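GTPase-activating protein skywalker (Drosophila melanogaster, PDB 6R82) activates the GTPase activity of Rab35 and so regulates the endosomal recycling and turnover of synaptic vesicle proteins, the part here being its TLDc domain. Local coordinates at residues Phe99-Val113 with Cys160-Gly172. Residues are numbered along the deposited sequence; the frame is centred on the assembly and turned at random.
Sequences FLFSLYPERAKYPWV and CKTFNNPPLCPSG
Y110 reaches over the loop 160-172, one ring face under N165 and its hydroxyl against P166. Y110 CB sits 3.9 Å from F163 O. Beyond it CG and CD1 run beneath N165, whose CB stands over one ring face as a CH-pi contact, 4.0 Å from the Y110 centroid and displaced toward the rim. CE2 passes L168 CD2, the two side chains sliding by in opposite directions, while CE1 and CZ reach the proline ring of P166. At the tip, Y110 OH lies 3.3 Å from P166 CD. Were an alanine to stand at Y110, N165 CB, P166 and L168 CD2 would probably lose the aromatic surface they pack on. Strands 99-104 and 108-110 form a beta hairpin at the edge of the antiparallel TLDc sheet, and the irregular loop that leads into strand 173-185 packs across it. Further along, L100 CG sits over one face of F163 in a CH-pi contact, 4.0 Å from the ring centroid, and L100 CD1 closes on CB and CD2 of the phenylalanine. With CG beside its own backbone N (chi1 -65°), F163 presents the rim of its ring to the backbone at P111 and W112, F163 CD1 meeting P111 O at 3.4 Å. One backbone hydrogen bond joins the two segments, V113 N to T162 O at 3.1 Å and nearly straight (163°). W112 sets CD1 against the same carbonyl, edge-on, while its NE1 hydrogen-bonds to S125 O.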
loop_
_atom_site.group_PDB
_atom_site.type_symbol
_atom_site.label_atom_id
_atom_site.label_comp_id
_atom_site.label_asym_id
_atom_site.label_seq_id
_atom_site.Cartn_x
_atom_site.Cartn_y
_atom_site.Cartn_z
ATOM N N PHE A 99 6.912 -3.093 -0.949
ATOM C CA PHE A 99 7.780 -1.927 -0.830
ATOM C C PHE A 99 6.929 -0.678 -0.745
ATOM O O PHE A 99 5.786 -0.657 -1.208
ATOM C CB PHE A 99 8.795 -1.808 -1.992
ATOM C CG PHE A 99 8.178 -1.541 -3.366
ATOM C CD1 PHE A 99 7.863 -0.248 -3.778
ATOM C CD2 PHE A 99 7.970 -2.585 -4.258
ATOM C CE1 PHE A 99 7.328 -0.002 -5.044
ATOM C CE2 PHE A 99 7.440 -2.353 -5.532
ATOM C CZ PHE A 99 7.105 -1.062 -5.920
ATOM N N LEU A 100 7.500 0.363 -0.141
ATOM C CA LEU A 100 6.896 1.688 -0.089
ATOM C C LEU A 100 7.447 2.574 -1.198
ATOM O O LEU A 100 8.562 2.388 -1.683
ATOM C CB LEU A 100 7.167 2.377 1.247
ATOM C CG LEU A 100 6.928 1.649 2.558
ATOM C CD1 LEU A 100 7.729 2.353 3.641
ATOM C CD2 LEU A 100 5.437 1.671 2.860
ATOM N N PHE A 101 6.659 3.574 -1.565
ATOM C CA PHE A 101 7.112 4.585 -2.504
ATOM C C PHE A 101 6.490 5.917 -2.116
ATOM O O PHE A 101 5.482 5.969 -1.403
ATOM C CB PHE A 101 6.742 4.227 -3.954
ATOM C CG PHE A 101 5.266 4.239 -4.223
ATOM C CD1 PHE A 101 4.617 5.405 -4.588
ATOM C CD2 PHE A 101 4.521 3.077 -4.098
ATOM C CE1 PHE A 101 3.249 5.420 -4.827
ATOM C CE2 PHE A 101 3.157 3.077 -4.341
ATOM C CZ PHE A 101 2.517 4.254 -4.706
ATOM N N SER A 102 7.104 6.994 -2.606
ATOM C CA SER A 102 6.494 8.314 -2.616
ATOM C C SER A 102 6.709 8.927 -3.989
ATOM O O SER A 102 7.752 8.717 -4.614
ATOM C CB SER A 102 7.082 9.242 -1.531
ATOM O OG SER A 102 8.496 9.158 -1.481
ATOM N N LEU A 103 5.713 9.673 -4.458
ATOM C CA LEU A 103 5.819 10.405 -5.714
ATOM C C LEU A 103 5.941 11.914 -5.531
ATOM O O LEU A 103 6.643 12.555 -6.315
ATOM C CB LEU A 103 4.611 10.094 -6.613
ATOM C CG LEU A 103 4.524 8.657 -7.143
ATOM C CD1 LEU A 103 3.454 8.525 -8.222
ATOM C CD2 LEU A 103 5.872 8.199 -7.673
ATOM N N TYR A 104 5.296 12.484 -4.509
ATOM C CA TYR A 104 5.370 13.900 -4.165
ATOM C C TYR A 104 5.318 14.035 -2.649
ATOM O O TYR A 104 4.635 13.244 -1.986
ATOM C CB TYR A 104 4.230 14.712 -4.804
ATOM C CG TYR A 104 4.169 14.596 -6.313
ATOM C CD1 TYR A 104 3.260 13.735 -6.927
ATOM C CD2 TYR A 104 5.021 15.344 -7.127
ATOM C CE1 TYR A 104 3.195 13.617 -8.316
ATOM C CE2 TYR A 104 4.966 15.235 -8.518
ATOM C CZ TYR A 104 4.051 14.370 -9.105
ATOM O OH TYR A 104 3.990 14.255 -10.481
ATOM N N PRO A 105 6.032 15.019 -2.065
ATOM C CA PRO A 105 6.906 15.978 -2.752
ATOM C C PRO A 105 8.190 15.323 -3.250
ATOM O O PRO A 105 8.648 15.609 -4.353
ATOM C CB PRO A 105 7.200 17.017 -1.666
ATOM C CG PRO A 105 7.079 16.259 -0.375
ATOM C CD PRO A 105 6.001 15.242 -0.603
ATOM N N GLU A 106 8.756 14.440 -2.436
ATOM C CA GLU A 106 9.910 13.654 -2.836
ATOM C C GLU A 106 9.476 12.489 -3.724
ATOM O O GLU A 106 8.291 12.161 -3.839
ATOM C CB GLU A 106 10.651 13.124 -1.611
ATOM C CG GLU A 106 11.080 14.190 -0.625
ATOM C CD GLU A 106 12.470 14.719 -0.920
ATOM O OE1 GLU A 106 12.627 15.469 -1.909
ATOM O OE2 GLU A 106 13.407 14.374 -0.163
ATOM N N ARG A 107 10.461 11.843 -4.344
ATOM C CA ARG A 107 10.210 10.690 -5.202
ATOM C C ARG A 107 11.254 9.634 -4.871
ATOM O O ARG A 107 12.438 9.820 -5.163
ATOM C CB ARG A 107 10.258 11.079 -6.680
ATOM C CG ARG A 107 9.832 9.979 -7.610
ATOM C CD ARG A 107 9.729 10.446 -9.061
ATOM N NE ARG A 107 9.568 9.292 -9.937
ATOM C CZ ARG A 107 10.559 8.462 -10.259
ATOM N NH1 ARG A 107 10.328 7.414 -11.040
ATOM N NH2 ARG A 107 11.786 8.678 -9.805
ATOM N N ALA A 108 10.824 8.534 -4.254
ATOM C CA ALA A 108 11.765 7.516 -3.811
ATOM C C ALA A 108 11.058 6.175 -3.692
ATOM O O ALA A 108 9.833 6.102 -3.557
ATOM C CB ALA A 108 12.406 7.889 -2.472
ATOM N N LYS A 109 11.860 5.112 -3.724
ATOM C CA LYS A 109 11.382 3.754 -3.514
ATOM C C LYS A 109 12.108 3.191 -2.303
ATOM O O LYS A 109 13.342 3.194 -2.262
ATOM C CB LYS A 109 11.625 2.878 -4.745
ATOM C CG LYS A 109 11.226 1.424 -4.536
ATOM C CD LYS A 109 11.756 0.508 -5.635
ATOM C CE LYS A 109 11.318 -0.932 -5.373
ATOM N NZ LYS A 109 11.674 -1.863 -6.469
ATOM N N TYR A 110 11.349 2.726 -1.310
ATOM C CA TYR A 110 11.949 2.112 -0.130
ATOM C C TYR A 110 11.678 0.616 -0.145
ATOM O O TYR A 110 10.598 0.175 0.287
ATOM C CB TYR A 110 11.414 2.750 1.153
ATOM C CG TYR A 110 11.604 4.242 1.144
ATOM C CD1 TYR A 110 12.817 4.806 1.521
ATOM C CD2 TYR A 110 10.587 5.086 0.714
ATOM C CE1 TYR A 110 13.003 6.166 1.494
ATOM C CE2 TYR A 110 10.761 6.447 0.678
ATOM C CZ TYR A 110 11.973 6.986 1.073
ATOM O OH TYR A 110 12.152 8.350 1.041
ATOM N N PRO A 111 12.614 -0.198 -0.632
ATOM C CA PRO A 111 12.443 -1.652 -0.579
ATOM C C PRO A 111 12.668 -2.194 0.825
ATOM O O PRO A 111 13.066 -1.486 1.752
ATOM C CB PRO A 111 13.514 -2.166 -1.547
ATOM C CG PRO A 111 14.577 -1.103 -1.502
ATOM C CD PRO A 111 13.843 0.196 -1.342
ATOM N N TRP A 112 12.381 -3.484 0.972
ATOM C CA TRP A 112 12.659 -4.183 2.216
ATOM C C TRP A 112 14.160 -4.166 2.499
ATOM O O TRP A 112 14.977 -4.406 1.606
ATOM C CB TRP A 112 12.153 -5.622 2.113
ATOM C CG TRP A 112 12.480 -6.488 3.278
ATOM C CD1 TRP A 112 12.404 -6.149 4.600
ATOM C CD2 TRP A 112 12.916 -7.860 3.237
ATOM N NE1 TRP A 112 12.767 -7.222 5.383
ATOM C CE2 TRP A 112 13.088 -8.282 4.573
ATOM C CE3 TRP A 112 13.173 -8.769 2.204
ATOM C CZ2 TRP A 112 13.508 -9.573 4.903
ATOM C CZ3 TRP A 112 13.592 -10.054 2.530
ATOM C CH2 TRP A 112 13.755 -10.443 3.870
ATOM N N VAL A 113 14.525 -3.890 3.754
ATOM C CA VAL A 113 15.937 -3.803 4.113
ATOM C C VAL A 113 16.657 -5.141 4.031
ATOM O O VAL A 113 17.894 -5.168 4.021
ATOM C CB VAL A 113 16.097 -3.195 5.524
ATOM C CG1 VAL A 113 15.574 -1.765 5.542
ATOM C CG2 VAL A 113 15.381 -4.046 6.562
ATOM N N CYS A 160 9.916 3.417 9.874
ATOM C CA CYS A 160 9.805 2.053 10.364
ATOM C C CYS A 160 11.079 1.299 10.011
ATOM O O CYS A 160 11.803 1.667 9.085
ATOM C CB CYS A 160 8.570 1.346 9.784
ATOM S SG CYS A 160 8.812 0.675 8.106
ATOM N N LYS A 161 11.347 0.233 10.765
ATOM C CA LYS A 161 12.574 -0.533 10.567
ATOM C C LYS A 161 12.494 -1.550 9.436
ATOM O O LYS A 161 13.541 -2.018 8.967
ATOM C CB LYS A 161 12.957 -1.265 11.848
ATOM C CG LYS A 161 13.815 -0.429 12.767
ATOM C CD LYS A 161 14.149 -1.147 14.056
ATOM C CE LYS A 161 14.964 -2.411 13.823
ATOM N NZ LYS A 161 14.141 -3.608 13.484
ATOM N N THR A 162 11.296 -1.942 9.009
ATOM C CA THR A 162 11.221 -2.865 7.885
ATOM C C THR A 162 11.685 -2.195 6.592
ATOM O O THR A 162 12.346 -2.832 5.767
ATOM C CB THR A 162 9.796 -3.420 7.769
ATOM O OG1 THR A 162 9.525 -4.257 8.905
ATOM C CG2 THR A 162 9.636 -4.260 6.499
ATOM N N PHE A 163 11.418 -0.897 6.432
ATOM C CA PHE A 163 11.755 -0.187 5.211
ATOM C C PHE A 163 12.738 0.965 5.392
ATOM O O PHE A 163 13.173 1.535 4.385
ATOM C CB PHE A 163 10.474 0.341 4.553
ATOM C CG PHE A 163 9.568 -0.750 4.076
ATOM C CD1 PHE A 163 9.994 -1.633 3.090
ATOM C CD2 PHE A 163 8.312 -0.929 4.642
ATOM C CE1 PHE A 163 9.173 -2.665 2.653
ATOM C CE2 PHE A 163 7.478 -1.953 4.207
ATOM C CZ PHE A 163 7.906 -2.823 3.214
ATOM N N ASN A 164 13.097 1.321 6.630
ATOM C CA ASN A 164 14.063 2.387 6.929
ATOM C C ASN A 164 13.763 3.666 6.153
ATOM O O ASN A 164 14.650 4.295 5.575
ATOM C CB ASN A 164 15.495 1.929 6.667
ATOM C CG ASN A 164 16.512 2.738 7.460
ATOM O OD1 ASN A 164 16.890 3.843 7.064
ATOM N ND2 ASN A 164 16.946 2.195 8.593
ATOM N N ASN A 165 12.507 4.047 6.150
ATOM C CA ASN A 165 12.013 5.187 5.403
ATOM C C ASN A 165 11.931 6.419 6.287
ATOM O O ASN A 165 11.910 6.314 7.517
ATOM C CB ASN A 165 10.621 4.878 4.851
ATOM C CG ASN A 165 9.650 4.492 5.943
ATOM O OD1 ASN A 165 9.822 3.461 6.590
ATOM N ND2 ASN A 165 8.631 5.320 6.165
ATOM N N PRO A 166 11.880 7.606 5.694
ATOM C CA PRO A 166 11.435 8.781 6.434
ATOM C C PRO A 166 9.927 8.905 6.343
ATOM O O PRO A 166 9.300 8.249 5.496
ATOM C CB PRO A 166 12.129 9.933 5.696
ATOM C CG PRO A 166 12.120 9.469 4.274
ATOM C CD PRO A 166 12.341 7.963 4.339
ATOM N N PRO A 167 9.305 9.718 7.193
ATOM C CA PRO A 167 7.896 10.060 6.971
ATOM C C PRO A 167 7.664 10.473 5.524
ATOM O O PRO A 167 8.373 11.319 4.979
ATOM C CB PRO A 167 7.663 11.215 7.949
ATOM C CG PRO A 167 8.580 10.890 9.094
ATOM C CD PRO A 167 9.812 10.260 8.467
ATOM N N LEU A 168 6.687 9.835 4.884
ATOM C CA LEU A 168 6.463 10.024 3.454
ATOM C C LEU A 168 5.768 11.341 3.128
ATOM O O LEU A 168 5.584 11.657 1.946
ATOM C CB LEU A 168 5.675 8.837 2.889
ATOM C CG LEU A 168 6.142 7.473 3.413
ATOM C CD1 LEU A 168 5.110 6.397 3.137
ATOM C CD2 LEU A 168 7.475 7.094 2.798
ATOM N N CYS A 169 5.377 12.104 4.137
ATOM C CA CYS A 169 5.088 13.523 4.001
ATOM C C CYS A 169 5.728 14.228 5.191
ATOM O O CYS A 169 5.964 13.601 6.229
ATOM C CB CYS A 169 3.581 13.810 3.928
ATOM S SG CYS A 169 2.577 13.077 5.228
ATOM N N PRO A 170 6.050 15.525 5.053
ATOM C CA PRO A 170 6.826 16.196 6.123
ATOM C C PRO A 170 6.153 16.153 7.490
ATOM O O PRO A 170 6.775 15.711 8.468
ATOM C CB PRO A 170 6.971 17.626 5.582
ATOM C CG PRO A 170 6.877 17.464 4.079
ATOM C CD PRO A 170 5.822 16.415 3.900
ATOM N N SER A 171 4.903 16.610 7.588
ATOM C CA SER A 171 4.109 16.366 8.783
ATOM C C SER A 171 3.878 14.867 8.955
ATOM O O SER A 171 3.758 14.119 7.982
ATOM C CB SER A 171 2.773 17.105 8.691
ATOM O OG SER A 171 1.739 16.385 9.341
ATOM N N GLY A 172 3.822 14.420 10.211
ATOM C CA GLY A 172 3.646 12.992 10.448
ATOM C C GLY A 172 2.254 12.448 10.183
ATOM O O GLY A 172 2.065 11.229 10.250
#